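PDB 2V2K: ferredoxin from Mycobacterium smegmatis, which transfers electrons in a wide variety of metabolic reactions as a small iron-sulfur protein of the seven-iron ferredoxin family. Local coordinates for residues A[13-18]-A[46-51]; A[31-36]-A[91-96]. All blocks are in the same frame, centred on the assembly; numbering follows the deposited sequence.

Interaction 1 of 2, residues A[13-18]-A[46-51]; sequences DKACIE and EPVCPV. With F3S (Fe3-s4 cluster), chain D.
Cys-16 and Val-48 mark the closest approach of the two backbones, 6.0 Å between their CA atoms, where the start of the short helix 15-19 meets the loop 46-51 without a single hydrogen bond across the gap. The segments are joined through the [3Fe-4S] cluster instead. Cys-16 SG binds its FE1 at 2.4 Å, and Cys-49 SG binds its FE4 at 2.4 Å; Cys-8 probably supplies the third thiolate, as in related ferredoxins. The two cysteines reach the metal with different torsions. Cys-16 tucks its sulfur between the backbone N and the carbonyl carbon (chi1 59°), whereas Cys-49 swings SG anti to the backbone N (chi1 178°). Beside the cluster the segments close by small apolar contacts. Val-48 brings its CG2 methyl against the Ala-15 peptide and methyl, 3.8 Å from Ala-15 CB, a meeting for which a short side chain and a branched one are well suited. The CG-CD edge of Pro-50 rests against the Asp-13 side chain, its CG 3.5 Å from Asp-13 CG, while Asp-13 OD2 accepts a weak hydrogen bond from Ala-15 N. Lys-14 N lies 3.3 Å from S1 with its N-H turned toward that sulfur, which may offset some cluster negative charge; Ala-15 N is merely near S2. The Lys-14 side chain leads away from 46-51, and its NZ forms a salt bridge with Glu-27. One cluster thus bridges two distant segments, the remote cysteine coming from the Cys-Pro pair (Cys-49, Pro-50) usual in bacterial-type ferredoxins.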
loop_
_atom_site.group_PDB
_atom_site.type_symbol
_atom_site.label_atom_id
_atom_site.label_comp_id
_atom_site.label_asym_id
_atom_site.label_seq_id
_atom_site.Cartn_x
_atom_site.Cartn_y
_atom_site.Cartn_z
ATOM N N ASP A 13 10.096 2.825 1.982
ATOM C CA ASP A 13 11.008 2.649 3.128
ATOM C C ASP A 13 10.920 1.243 3.744
ATOM O O ASP A 13 11.949 0.692 4.201
ATOM C CB ASP A 13 10.734 3.707 4.194
ATOM C CG ASP A 13 11.678 3.601 5.356
ATOM O OD1 ASP A 13 12.827 4.085 5.240
ATOM O OD2 ASP A 13 11.281 3.034 6.378
ATOM N N LYS A 14 9.687 0.706 3.761
ATOM C CA LYS A 14 9.345 -0.638 4.207
ATOM C C LYS A 14 9.432 -0.848 5.739
ATOM O O LYS A 14 9.435 -1.967 6.205
ATOM C CB LYS A 14 10.151 -1.713 3.444
ATOM C CG LYS A 14 9.845 -1.809 1.962
ATOM C CD LYS A 14 10.720 -2.878 1.332
ATOM C CE LYS A 14 10.978 -2.652 -0.145
ATOM N NZ LYS A 14 11.560 -3.893 -0.788
ATOM N N ALA A 15 9.436 0.226 6.516
ATOM C CA ALA A 15 9.311 0.116 7.965
ATOM C C ALA A 15 7.976 -0.527 8.372
ATOM O O ALA A 15 7.899 -1.275 9.352
ATOM C CB ALA A 15 9.427 1.496 8.585
ATOM N N CYS A 16 6.917 -0.191 7.623
ATOM C CA CYS A 16 5.533 -0.658 7.874
ATOM C C CYS A 16 5.357 -2.169 7.886
ATOM O O CYS A 16 4.615 -2.700 8.725
ATOM C CB CYS A 16 4.582 -0.058 6.837
ATOM S SG CYS A 16 5.006 -0.474 5.127
ATOM N N ILE A 17 6.041 -2.865 6.976
ATOM C CA ILE A 17 5.845 -4.315 6.851
ATOM C C ILE A 17 6.248 -5.053 8.123
ATOM O O ILE A 17 5.604 -6.041 8.485
ATOM C CB ILE A 17 6.492 -4.903 5.560
ATOM C CG1 ILE A 17 8.006 -4.738 5.536
ATOM C CG2 ILE A 17 5.884 -4.232 4.329
ATOM C CD1 ILE A 17 8.691 -5.655 4.481
ATOM N N GLU A 18 7.283 -4.572 8.803
ATOM C CA GLU A 18 7.673 -5.125 10.098
ATOM C C GLU A 18 6.487 -5.238 11.054
ATOM O O GLU A 18 6.326 -6.244 11.745
ATOM C CB GLU A 18 8.781 -4.281 10.731
ATOM C CG GLU A 18 9.693 -3.599 9.723
ATOM N N GLU A 46 1.034 2.549 10.700
ATOM C CA GLU A 46 0.890 3.964 10.436
ATOM C C GLU A 46 1.934 4.853 11.133
ATOM O O GLU A 46 2.497 5.749 10.496
ATOM C CB GLU A 46 -0.546 4.401 10.751
ATOM C CG GLU A 46 -0.849 5.859 10.438
ATOM C CD GLU A 46 -0.576 6.824 11.595
ATOM O OE1 GLU A 46 -0.340 6.360 12.727
ATOM O OE2 GLU A 46 -0.602 8.055 11.363
ATOM N N PRO A 47 2.259 4.572 12.395
ATOM C CA PRO A 47 3.224 5.432 13.071
ATOM C C PRO A 47 4.651 5.340 12.592
ATOM O O PRO A 47 5.394 6.233 12.834
ATOM C CB PRO A 47 3.132 5.033 14.556
ATOM C CG PRO A 47 2.198 4.026 14.635
ATOM C CD PRO A 47 1.619 3.647 13.340
ATOM N N VAL A 48 5.018 4.256 11.960
ATOM C CA VAL A 48 6.400 4.021 11.592
ATOM C C VAL A 48 6.861 4.547 10.211
ATOM O O VAL A 48 8.024 4.565 9.957
ATOM C CB VAL A 48 6.875 2.544 11.831
ATOM C CG1 VAL A 48 6.442 2.086 13.168
ATOM C CG2 VAL A 48 6.316 1.610 10.823
ATOM N N CYS A 49 5.926 4.965 9.371
ATOM C CA CYS A 49 6.280 5.416 8.053
ATOM C C CYS A 49 6.970 6.788 8.125
ATOM O O CYS A 49 6.368 7.685 8.627
ATOM C CB CYS A 49 5.063 5.508 7.157
ATOM S SG CYS A 49 5.498 6.133 5.488
ATOM N N PRO A 50 8.207 6.886 7.643
ATOM C CA PRO A 50 8.954 8.132 7.806
ATOM C C PRO A 50 8.484 9.284 6.923
ATOM O O PRO A 50 8.853 10.451 7.182
ATOM C CB PRO A 50 10.387 7.713 7.465
ATOM C CG PRO A 50 10.240 6.567 6.540
ATOM C CD PRO A 50 9.034 5.838 7.002
ATOM N N VAL A 51 7.681 8.985 5.896
ATOM C CA VAL A 51 7.115 10.009 5.018
ATOM C C VAL A 51 5.591 10.184 5.180
ATOM O O VAL A 51 4.949 10.846 4.369
ATOM C CB VAL A 51 7.523 9.757 3.530
ATOM C CG1 VAL A 51 9.043 9.794 3.379
ATOM C CG2 VAL A 51 6.991 8.415 3.027
HETATM FE FE1 F3S D . 5.817 1.569 4.127
HETATM FE FE3 F3S D . 5.928 3.041 1.929
HETATM FE FE4 F3S D . 6.154 4.196 4.302
HETATM S S1 F3S D . 6.816 1.116 2.142
HETATM S S2 F3S D . 7.128 2.671 5.618
HETATM S S3 F3S D . 4.404 3.085 3.429
HETATM S S4 F3S D . 7.207 4.723 2.323
#

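Interaction 2 of 2, residues A[31-36]-A[91-96]; sequences MLYIHP and DNDPQA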
loop_
_atom_site.group_PDB
_atom_site.type_symbol
_atom_site.label_atom_id
_atom_site.label_comp_id
_atom_site.label_asym_id
_atom_site.label_seq_id
_atom_site.Cartn_x
_atom_site.Cartn_y
_atom_site.Cartn_z
ATOM N N MET A 31 5.281 1.271 -5.311
ATOM C CA MET A 31 4.911 1.514 -3.898
ATOM C C MET A 31 4.471 0.196 -3.248
ATOM O O MET A 31 4.457 -0.847 -3.905
ATOM C CB MET A 31 3.801 2.593 -3.770
ATOM C CG MET A 31 2.503 2.257 -4.475
ATOM S SD MET A 31 1.279 3.594 -4.463
ATOM C CE MET A 31 0.727 3.621 -2.765
ATOM N N LEU A 32 4.182 0.255 -1.943
ATOM C CA LEU A 32 3.489 -0.822 -1.233
ATOM C C LEU A 32 1.980 -0.521 -1.158
ATOM O O LEU A 32 1.563 0.616 -1.311
ATOM C CB LEU A 32 4.066 -1.049 0.164
ATOM C CG LEU A 32 5.234 -2.026 0.140
ATOM C CD1 LEU A 32 6.404 -1.369 -0.614
ATOM C CD2 LEU A 32 5.641 -2.467 1.540
ATOM N N TYR A 33 1.198 -1.582 -0.955
ATOM C CA TYR A 33 -0.275 -1.567 -0.999
ATOM C C TYR A 33 -0.845 -2.409 0.142
ATOM O O TYR A 33 -0.380 -3.543 0.378
ATOM C CB TYR A 33 -0.774 -2.125 -2.337
ATOM C CG TYR A 33 -0.234 -1.443 -3.598
ATOM C CD1 TYR A 33 1.006 -1.800 -4.159
ATOM C CD2 TYR A 33 -0.967 -0.454 -4.227
ATOM C CE1 TYR A 33 1.483 -1.169 -5.325
ATOM C CE2 TYR A 33 -0.499 0.182 -5.384
ATOM C CZ TYR A 33 0.719 -0.193 -5.926
ATOM O OH TYR A 33 1.151 0.460 -7.065
ATOM N N ILE A 34 -1.805 -1.860 0.871
ATOM C CA ILE A 34 -2.501 -2.584 1.971
ATOM C C ILE A 34 -3.707 -3.305 1.391
ATOM O O ILE A 34 -4.567 -2.670 0.737
ATOM C CB ILE A 34 -2.937 -1.639 3.111
ATOM C CG1 ILE A 34 -1.684 -1.103 3.827
ATOM C CG2 ILE A 34 -3.948 -2.338 4.050
ATOM C CD1 ILE A 34 -1.913 -0.014 4.876
ATOM N N HIS A 35 -3.793 -4.616 1.620
ATOM C CA HIS A 35 -4.939 -5.385 1.116
ATOM C C HIS A 35 -6.170 -5.086 1.949
ATOM O O HIS A 35 -6.189 -5.433 3.133
ATOM C CB HIS A 35 -4.647 -6.888 1.168
ATOM C CG HIS A 35 -5.536 -7.692 0.293
ATOM N ND1 HIS A 35 -6.893 -7.478 0.224
ATOM C CD2 HIS A 35 -5.269 -8.704 -0.568
ATOM C CE1 HIS A 35 -7.423 -8.310 -0.655
ATOM N NE2 HIS A 35 -6.458 -9.049 -1.163
ATOM N N PRO A 36 -7.190 -4.447 1.346
ATOM C CA PRO A 36 -8.367 -3.993 2.101
ATOM C C PRO A 36 -9.282 -5.096 2.656
ATOM O O PRO A 36 -10.104 -4.820 3.539
ATOM C CB PRO A 36 -9.152 -3.165 1.072
ATOM C CG PRO A 36 -8.763 -3.673 -0.200
ATOM C CD PRO A 36 -7.335 -4.125 -0.089
ATOM N N ASP A 91 4.644 -7.132 -10.197
ATOM C CA ASP A 91 4.370 -5.984 -11.063
ATOM C C ASP A 91 2.866 -5.845 -11.288
ATOM O O ASP A 91 2.381 -5.920 -12.421
ATOM C CB ASP A 91 5.160 -6.090 -12.386
ATOM N N ASN A 92 2.139 -5.632 -10.192
ATOM C CA ASN A 92 0.687 -5.527 -10.230
ATOM C C ASN A 92 0.168 -4.101 -10.027
ATOM O O ASN A 92 -1.030 -3.890 -9.903
ATOM C CB ASN A 92 0.080 -6.500 -9.200
ATOM C CG ASN A 92 -0.010 -7.919 -9.730
ATOM O OD1 ASN A 92 -0.770 -8.185 -10.657
ATOM N ND2 ASN A 92 0.765 -8.835 -9.155
ATOM N N ASP A 93 1.063 -3.108 -10.034
ATOM C CA ASP A 93 0.648 -1.716 -9.807
ATOM C C ASP A 93 -0.461 -1.317 -10.782
ATOM O O ASP A 93 -0.360 -1.597 -11.988
ATOM C CB ASP A 93 1.840 -0.756 -9.988
ATOM C CG ASP A 93 3.077 -1.189 -9.225
ATOM O OD1 ASP A 93 3.701 -2.204 -9.640
ATOM O OD2 ASP A 93 3.414 -0.509 -8.219
ATOM N N PRO A 94 -1.527 -0.675 -10.286
ATOM C CA PRO A 94 -2.569 -0.196 -11.198
ATOM C C PRO A 94 -2.083 0.876 -12.189
ATOM O O PRO A 94 -1.153 1.613 -11.895
ATOM C CB PRO A 94 -3.647 0.389 -10.268
ATOM C CG PRO A 94 -3.069 0.445 -8.913
ATOM C CD PRO A 94 -1.816 -0.365 -8.868
ATOM N N GLN A 95 -2.737 0.959 -13.349
ATOM C CA GLN A 95 -2.358 1.925 -14.396
ATOM C C GLN A 95 -2.068 3.337 -13.861
ATOM O O GLN A 95 -1.035 3.935 -14.194
ATOM C CB GLN A 95 -3.432 2.001 -15.479
ATOM C CG GLN A 95 -2.949 2.621 -16.793
ATOM C CD GLN A 95 -1.814 1.832 -17.450
ATOM O OE1 GLN A 95 -1.939 0.624 -17.684
ATOM N NE2 GLN A 95 -0.701 2.517 -17.749
ATOM N N ALA A 96 -2.980 3.838 -13.027
ATOM C CA ALA A 96 -2.890 5.177 -12.433
ATOM C C ALA A 96 -1.568 5.438 -11.712
ATOM O O ALA A 96 -1.063 6.559 -11.737
ATOM C CB ALA A 96 -4.064 5.408 -11.463
#
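Tyr-33 and Asp-93 each hold CG anti to the carbonyl carbon and beside the backbone N (chi1 -56° and -49°), which sends the phenol out from strand 32-34 and turns the carboxylate back to meet it. Tyr-33 OH donates a hydrogen bond of 2.7 Å to Asp-93 OD2. The acceptor lies at the ring's edge, in its plane, but the phenol comes to OD2 on the anti side and 31° out of the carboxylate plane. Pro-94 then packs beside the hydroxyl, its CD 3.6 Å from Tyr-33 OH and 3.8 Å from Tyr-33 CE2, so an apolar ring edge flanks the polar bond. Proline also suits the N-cap position of helix 95-98: it has no N-H and a restricted phi, which costs nothing at a helix start, where no earlier carbonyl awaits its nitrogen. Around the pair, Phe-74 stacks on the Tyr-33 ring, and Pro-94 also touches Ala-70 and Asp-73. Ala-29 N bonds to Asp-93 OD1, and Arg-30 N is a second donor to Asp-93 OD2. A tyrosine is apt here because its ring can fill the core while its hydroxyl spans to a buried acid. With three donors directed at it, the carboxylate of Asp-93 would be expected to stay ionised despite its burial, and it ties the C-terminal segment to the turn before strand 32-34 and to the strand itself.

The two contacts lie on opposite sides of the chain's centre, with their own centres 16 Å apart, and their segments alternate along the chain: 13-18, 31-36, 46-51, 91-96. Interaction 1 belongs to the iron-binding part, whereas interaction 2 joins strand 32-34 to the C-terminal extension that begins helix 95-98. Strand 32-34, paired antiparallel with strand 25-27, connects them. Its Leu-32 packs against Ile-17 of helix 15-19, while Tyr-33 faces the other way to interaction 2. Leu-32 lines the pocket of the cluster held by Cys-16 and Cys-49, and Ile-34 that of the other cluster. The strand therefore runs beside both clusters on one side and carries the C-terminal chain on the other.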